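Long-range contacts in protein BA_2500 (Bacillus anthracis, PDB 4GUC), which is of unknown function and belongs to a family of uncharacterised domains in the E-set clan of immunoglobulin-like beta folds: residues Leu8-Trp13 and Ile53-Gln58; His70-Ile75 and Ala94-Thr99. All blocks are in the same frame, centred on the assembly; numbering follows the deposited sequence.

From the N terminus, the loop 8-13 precedes helix 16-22 and packs on strand 53-59, so contact 1 closes a long loop that takes in that helix and the strands up to 39-45. Contact 2 opens only after contact 1 has closed: strand 69-76 meets segment 94-99, a loop running into the start of strand 98-106, with strand 84-90 lying between them in sequence. The two contacts therefore follow in series, neither nesting nor crossing. They join through the antiparallel pairing of strands 53-59 and 69-76, where the backbones of V54 and I75 meet, and through R71, which forms a salt bridge with D9. Strand 98-106 flanks strand 53-59 on its other side.

Contact 1 of 2, residues Leu8-Trp13 and Ile53-Gln58; sequences LDTWRW and IVKIYQ
The carboxylate of D9 meets K55 and Y57 tip to tip, one oxygen to each. K55 NZ lies 2.7 Å from D9 OD1 in a salt bridge on the syn side of the carboxylate, while Y57 OH donates to D9 OD2, also at 2.7 Å. The hydroxyl comes in from above the carboxylate plane, 41° out of it, and the backbone N of W11 reaches the same oxygen from the opposite face, closing an Asx turn. The lysine chain, extended beyond CG, runs over one face of the W11 indole. K55 CD stands 3.5 Å above the centroid of the six-membered ring of W11, a CH-pi contact almost on the normal, and K55 NZ sits 3.2 Å from the centroid of its five-membered ring in a cation-pi contact. D9 and the indole face probably favour the charged form of the lysine, offset in part by the nearby R71 guanidinium. At the indole edge W11 CH2 comes 3.4 Å from I53 O, and CZ2 packs on I53 CG2.

Around this core, R71 NH1 forms a second salt bridge with D9 OD1, and Q14 NE2 donates to D9 OD2, so both oxygens have several partners. In D9, chi1 (-169°) puts CG anti to the backbone N, and from there OD1 and OD2 reach K55 and Y57. A water bridges W13 O and, weakly, Y57 OH. W11 also touches V103 and K105 of strand 98-106; the loop thus joins helix 16-22, through W13, to the sheet, through D9 and W11.

Contact 2 of 2, residues His70-Ile75 and Ala94-Thr99; sequences HRYKTI and AYNPGT
The edge of the Y72 ring is met near its plane by A94 O and N96 OD1, with H70 O of its own strand also at the edge. A94 O is 3.3 Å from Y72 CE2. N96 is modelled in two conformers; in the one described its amide plane stands 89° from the ring. Y72 and Y95 lie alongside, pointing opposite ways, with Y95 CE2 4.0 Å from Y72 CB. Y95 continues on to K73, crossing that side chain at about a right angle, and Y95 OH comes within 3.3 Å of K73 CB. The lysine chain bends at chi2 (69°), which sets CD; its end leads away from segment 94-99.

Y72 and K73 form a classic beta bulge opposite I56 of strand 53-59, and both side chains set out toward segment 94-99. Y100 packs edge-to-face with Y72, and Y95 also reaches I56, T89 and I118, bridging the two sheets.

In the same N96 conformer, Y72 OH donates to N96 OD1 at 3.0 Å, on a carbonyl lone pair. With this perhaps partly populated bond, oxygens against carbon and a little apolar packing, the contact is small and partly exposed, and its direct polar link probably contributes modestly.

Contact 1 of 2, residues Leu8-Trp13 and Ile53-Gln58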
loop_
_atom_site.group_PDB
_atom_site.type_symbol
_atom_site.label_atom_id
_atom_site.label_comp_id
_atom_site.label_asym_id
_atom_site.label_seq_id
_atom_site.Cartn_x
_atom_site.Cartn_y
_atom_site.Cartn_z
ATOM N N LEU A 8 11.720 -8.800 5.834
ATOM C CA LEU A 8 10.746 -8.879 6.902
ATOM C C LEU A 8 9.911 -7.616 7.012
ATOM O O LEU A 8 10.341 -6.573 6.547
ATOM C CB LEU A 8 11.461 -9.158 8.198
ATOM C CG LEU A 8 12.372 -10.399 8.212
ATOM C CD1 LEU A 8 13.013 -10.555 9.602
ATOM C CD2 LEU A 8 11.577 -11.627 7.829
ATOM N N ASP A 9 8.716 -7.721 7.622
ATOM C CA ASP A 9 7.839 -6.569 7.769
ATOM C C ASP A 9 7.107 -6.696 9.118
ATOM O O ASP A 9 6.854 -7.814 9.567
ATOM C CB ASP A 9 6.816 -6.538 6.636
ATOM C CG ASP A 9 6.045 -5.217 6.592
ATOM O OD1 ASP A 9 6.639 -4.212 6.097
ATOM O OD2 ASP A 9 4.854 -5.190 6.996
ATOM N N THR A 10 6.751 -5.568 9.736
ATOM C CA THR A 10 6.104 -5.559 11.049
ATOM C C THR A 10 4.586 -5.387 11.119
ATOM O O THR A 10 3.968 -5.552 12.188
ATOM C CB THR A 10 6.647 -4.355 11.901
ATOM O OG1 THR A 10 6.342 -3.112 11.255
ATOM C CG2 THR A 10 8.133 -4.441 12.126
ATOM N N TRP A 11 3.968 -5.076 9.992
ATOM C CA TRP A 11 2.522 -4.827 9.971
ATOM C C TRP A 11 1.722 -6.097 10.246
ATOM O O TRP A 11 2.170 -7.210 9.999
ATOM C CB TRP A 11 2.155 -4.018 8.744
ATOM C CG TRP A 11 2.588 -2.576 8.870
ATOM C CD1 TRP A 11 3.500 -2.029 9.741
ATOM C CD2 TRP A 11 2.263 -1.544 7.938
ATOM N NE1 TRP A 11 3.678 -0.689 9.462
ATOM C CE2 TRP A 11 2.929 -0.365 8.357
ATOM C CE3 TRP A 11 1.409 -1.475 6.839
ATOM C CZ2 TRP A 11 2.784 0.854 7.675
ATOM C CZ3 TRP A 11 1.300 -0.279 6.162
ATOM C CH2 TRP A 11 1.971 0.855 6.586
ATOM N N ARG A 12 0.506 -5.918 10.727
ATOM C CA ARG A 12 -0.303 -7.056 11.123
ATOM C C ARG A 12 -0.675 -8.080 10.042
ATOM O O ARG A 12 -0.551 -9.281 10.280
ATOM C CB ARG A 12 -1.557 -6.559 11.843
ATOM C CG ARG A 12 -2.293 -7.683 12.576
ATOM C CD ARG A 12 -3.470 -7.169 13.392
ATOM N NE ARG A 12 -3.057 -6.159 14.361
ATOM C CZ ARG A 12 -2.631 -6.414 15.599
ATOM N NH1 ARG A 12 -2.558 -7.655 16.049
ATOM N NH2 ARG A 12 -2.291 -5.415 16.392
ATOM N N TRP A 13 -1.107 -7.620 8.874
ATOM C CA TRP A 13 -1.531 -8.520 7.797
ATOM C C TRP A 13 -0.478 -8.646 6.706
ATOM O O TRP A 13 -0.220 -7.694 5.961
ATOM C CB TRP A 13 -2.842 -7.997 7.217
ATOM C CG TRP A 13 -3.860 -7.691 8.261
ATOM C CD1 TRP A 13 -4.380 -6.462 8.563
ATOM C CD2 TRP A 13 -4.408 -8.605 9.215
ATOM N NE1 TRP A 13 -5.268 -6.572 9.603
ATOM C CE2 TRP A 13 -5.298 -7.878 10.025
ATOM C CE3 TRP A 13 -4.261 -9.981 9.441
ATOM C CZ2 TRP A 13 -6.026 -8.479 11.058
ATOM C CZ3 TRP A 13 -4.991 -10.585 10.464
ATOM C CH2 TRP A 13 -5.859 -9.831 11.264
ATOM N N ILE A 53 0.981 6.160 7.429
ATOM C CA ILE A 53 2.122 5.707 6.627
ATOM C C ILE A 53 1.520 4.730 5.612
ATOM O O ILE A 53 0.655 3.915 5.959
ATOM C CB ILE A 53 3.177 4.950 7.475
ATOM C CG1 ILE A 53 3.779 5.876 8.559
ATOM C CG2 ILE A 53 4.291 4.363 6.586
ATOM C CD1 ILE A 53 4.715 5.135 9.491
ATOM N N VAL A 54 1.992 4.798 4.371
ATOM C CA VAL A 54 1.523 3.891 3.323
ATOM C C VAL A 54 2.668 3.011 2.809
ATOM O O VAL A 54 3.793 3.483 2.644
ATOM C CB VAL A 54 0.935 4.676 2.120
ATOM C CG1 VAL A 54 0.736 3.756 0.876
ATOM C CG2 VAL A 54 -0.321 5.403 2.520
ATOM N N LYS A 55 2.417 1.728 2.635
ATOM C CA LYS A 55 3.367 0.825 2.052
ATOM C C LYS A 55 2.766 0.203 0.798
ATOM O O LYS A 55 1.551 -0.025 0.727
ATOM C CB LYS A 55 3.695 -0.330 3.012
ATOM C CG LYS A 55 4.602 0.004 4.171
ATOM C CD LYS A 55 4.779 -1.128 5.157
ATOM C CE LYS A 55 5.700 -0.749 6.282
ATOM N NZ LYS A 55 5.738 -1.917 7.229
ATOM N N ILE A 56 3.612 -0.025 -0.199
ATOM C CA ILE A 56 3.283 -0.728 -1.414
ATOM C C ILE A 56 3.929 -2.125 -1.274
ATOM O O ILE A 56 5.144 -2.224 -1.089
ATOM C CB ILE A 56 3.771 -0.037 -2.699
ATOM C CG1 ILE A 56 3.113 1.353 -2.847
ATOM C CG2 ILE A 56 3.471 -0.923 -3.904
ATOM C CD1 ILE A 56 3.502 2.127 -4.102
ATOM N N TYR A 57 3.104 -3.167 -1.295
ATOM C CA TYR A 57 3.562 -4.537 -1.236
ATOM C C TYR A 57 3.276 -5.259 -2.547
ATOM O O TYR A 57 2.272 -5.002 -3.214
ATOM C CB TYR A 57 2.781 -5.337 -0.191
ATOM C CG TYR A 57 2.906 -4.961 1.283
ATOM C CD1 TYR A 57 3.810 -5.618 2.109
ATOM C CD2 TYR A 57 2.070 -4.027 1.877
ATOM C CE1 TYR A 57 3.899 -5.336 3.472
ATOM C CE2 TYR A 57 2.155 -3.734 3.225
ATOM C CZ TYR A 57 3.049 -4.401 4.029
ATOM O OH TYR A 57 3.041 -4.084 5.360
ATOM N N GLN A 58 4.150 -6.195 -2.912
ATOM C CA GLN A 58 3.936 -7.039 -4.057
ATOM C C GLN A 58 3.262 -8.326 -3.533
ATOM O O GLN A 58 3.592 -8.838 -2.461
ATOM C CB GLN A 58 5.262 -7.425 -4.723
ATOM C CG GLN A 58 5.082 -8.263 -5.955
ATOM C CD GLN A 58 6.391 -8.819 -6.484
ATOM O OE1 GLN A 58 6.744 -9.945 -6.132
ATOM N NE2 GLN A 58 7.155 -8.015 -7.181
HETATM O O HOH W 1 0.194 -4.947 5.788
#

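Contact 2 of 2, residues His70-Ile75 and Ala94-Thr99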
loop_
_atom_site.group_PDB
_atom_site.type_symbol
_atom_site.label_atom_id
_atom_site.label_comp_id
_atom_site.label_asym_id
_atom_site.label_seq_id
_atom_site.Cartn_x
_atom_site.Cartn_y
_atom_site.Cartn_z
ATOM N N HIS A 70 5.018 -8.695 0.077
ATOM C CA HIS A 70 6.435 -8.362 0.204
ATOM C C HIS A 70 6.581 -6.874 0.026
ATOM O O HIS A 70 6.221 -6.328 -1.021
ATOM C CB HIS A 70 7.167 -9.163 -0.871
ATOM C CG HIS A 70 6.793 -10.616 -0.845
ATOM N ND1 HIS A 70 7.267 -11.485 0.116
ATOM C CD2 HIS A 70 5.953 -11.340 -1.625
ATOM C CE1 HIS A 70 6.751 -12.686 -0.091
ATOM N NE2 HIS A 70 5.953 -12.624 -1.142
ATOM N N ARG A 71 7.112 -6.190 1.026
ATOM C CA ARG A 71 7.238 -4.739 0.979
ATOM C C ARG A 71 8.200 -4.229 -0.078
ATOM O O ARG A 71 9.346 -4.658 -0.137
ATOM C CB ARG A 71 7.685 -4.209 2.350
ATOM C CG ARG A 71 7.616 -2.655 2.435
ATOM C CD ARG A 71 8.155 -2.087 3.720
ATOM N NE ARG A 71 9.581 -2.361 3.897
ATOM C CZ ARG A 71 10.111 -3.335 4.652
ATOM N NH1 ARG A 71 9.353 -4.149 5.380
ATOM N NH2 ARG A 71 11.429 -3.484 4.704
ATOM N N TYR A 72 7.720 -3.348 -0.949
ATOM C CA TYR A 72 8.538 -2.701 -1.980
ATOM C C TYR A 72 8.836 -1.250 -1.644
ATOM O O TYR A 72 9.865 -0.715 -2.082
ATOM C CB TYR A 72 7.912 -2.817 -3.395
ATOM C CG TYR A 72 8.417 -4.032 -4.141
ATOM C CD1 TYR A 72 8.176 -5.320 -3.673
ATOM C CD2 TYR A 72 9.128 -3.890 -5.326
ATOM C CE1 TYR A 72 8.675 -6.432 -4.334
ATOM C CE2 TYR A 72 9.598 -5.008 -6.022
ATOM C CZ TYR A 72 9.366 -6.264 -5.523
ATOM O OH TYR A 72 9.838 -7.388 -6.196
ATOM N N LYS A 73 7.960 -0.582 -0.909
ATOM C CA LYS A 73 8.192 0.826 -0.586
ATOM C C LYS A 73 7.419 1.262 0.626
ATOM O O LYS A 73 6.292 0.813 0.822
ATOM C CB LYS A 73 7.740 1.707 -1.761
ATOM C CG LYS A 73 8.288 3.128 -1.777
ATOM C CD LYS A 73 9.790 3.138 -2.060
ATOM C CE LYS A 73 10.389 4.529 -2.046
ATOM N NZ LYS A 73 11.853 4.462 -2.386
ATOM N N THR A 74 8.011 2.147 1.434
ATOM C CA THR A 74 7.361 2.754 2.616
ATOM C C THR A 74 7.288 4.233 2.225
ATOM O O THR A 74 8.302 4.848 1.853
ATOM C CB THR A 74 8.158 2.582 3.909
ATOM O OG1 THR A 74 8.309 1.186 4.153
ATOM C CG2 THR A 74 7.409 3.236 5.048
ATOM N N ILE A 75 6.101 4.815 2.299
ATOM C CA ILE A 75 5.878 6.198 1.895
ATOM C C ILE A 75 5.331 7.026 3.064
ATOM O O ILE A 75 4.305 6.685 3.695
ATOM C CB ILE A 75 4.841 6.268 0.746
ATOM C CG1 ILE A 75 5.106 5.220 -0.352
ATOM C CG2 ILE A 75 4.783 7.691 0.174
ATOM C CD1 ILE A 75 4.030 5.210 -1.485
ATOM N N ALA A 94 12.174 -0.746 -10.655
ATOM C CA ALA A 94 12.445 -1.555 -9.471
ATOM C C ALA A 94 11.176 -2.362 -9.104
ATOM O O ALA A 94 11.254 -3.380 -8.414
ATOM C CB ALA A 94 12.883 -0.659 -8.318
ATOM N N TYR A 95 9.997 -1.883 -9.535
ATOM C CA TYR A 95 8.751 -2.587 -9.320
ATOM C C TYR A 95 8.554 -3.563 -10.503
ATOM O O TYR A 95 7.975 -3.193 -11.539
ATOM C CB TYR A 95 7.575 -1.612 -9.278
ATOM C CG TYR A 95 7.588 -0.623 -8.125
ATOM C CD1 TYR A 95 8.327 0.556 -8.197
ATOM C CD2 TYR A 95 6.837 -0.855 -6.961
ATOM C CE1 TYR A 95 8.329 1.488 -7.134
ATOM C CE2 TYR A 95 6.828 0.056 -5.914
ATOM C CZ TYR A 95 7.583 1.224 -6.006
ATOM O OH TYR A 95 7.598 2.156 -4.993
ATOM N N ASN A 96 8.976 -4.806 -10.301
ATOM C CA ASN A 96 8.856 -5.859 -11.294
ATOM C C ASN A 96 7.403 -6.041 -11.737
ATOM O O ASN A 96 6.507 -6.023 -10.896
ATOM C CB ASN A 96 9.315 -7.155 -10.630
ATOM C CG ASN A 96 10.753 -7.081 -10.137
ATOM O OD1 ASN A 96 11.008 -7.160 -8.928
ATOM N ND2 ASN A 96 11.687 -6.844 -11.053
ATOM N N PRO A 97 7.144 -6.188 -13.055
ATOM C CA PRO A 97 5.748 -6.395 -13.410
ATOM C C PRO A 97 5.066 -7.480 -12.551
ATOM O O PRO A 97 5.625 -8.544 -12.315
ATOM C CB PRO A 97 5.821 -6.782 -14.883
ATOM C CG PRO A 97 7.032 -6.031 -15.369
ATOM C CD PRO A 97 8.011 -6.176 -14.246
ATOM N N GLY A 98 3.888 -7.171 -12.042
ATOM C CA GLY A 98 3.150 -8.114 -11.213
ATOM C C GLY A 98 1.981 -7.446 -10.532
ATOM O O GLY A 98 1.522 -6.392 -10.987
ATOM N N THR A 99 1.503 -8.068 -9.457
ATOM C CA THR A 99 0.353 -7.598 -8.693
ATOM C C THR A 99 0.824 -6.997 -7.384
ATOM O O THR A 99 1.683 -7.557 -6.699
ATOM C CB THR A 99 -0.639 -8.744 -8.457
ATOM O OG1 THR A 99 -1.055 -9.257 -9.732
ATOM C CG2 THR A 99 -1.854 -8.306 -7.671
#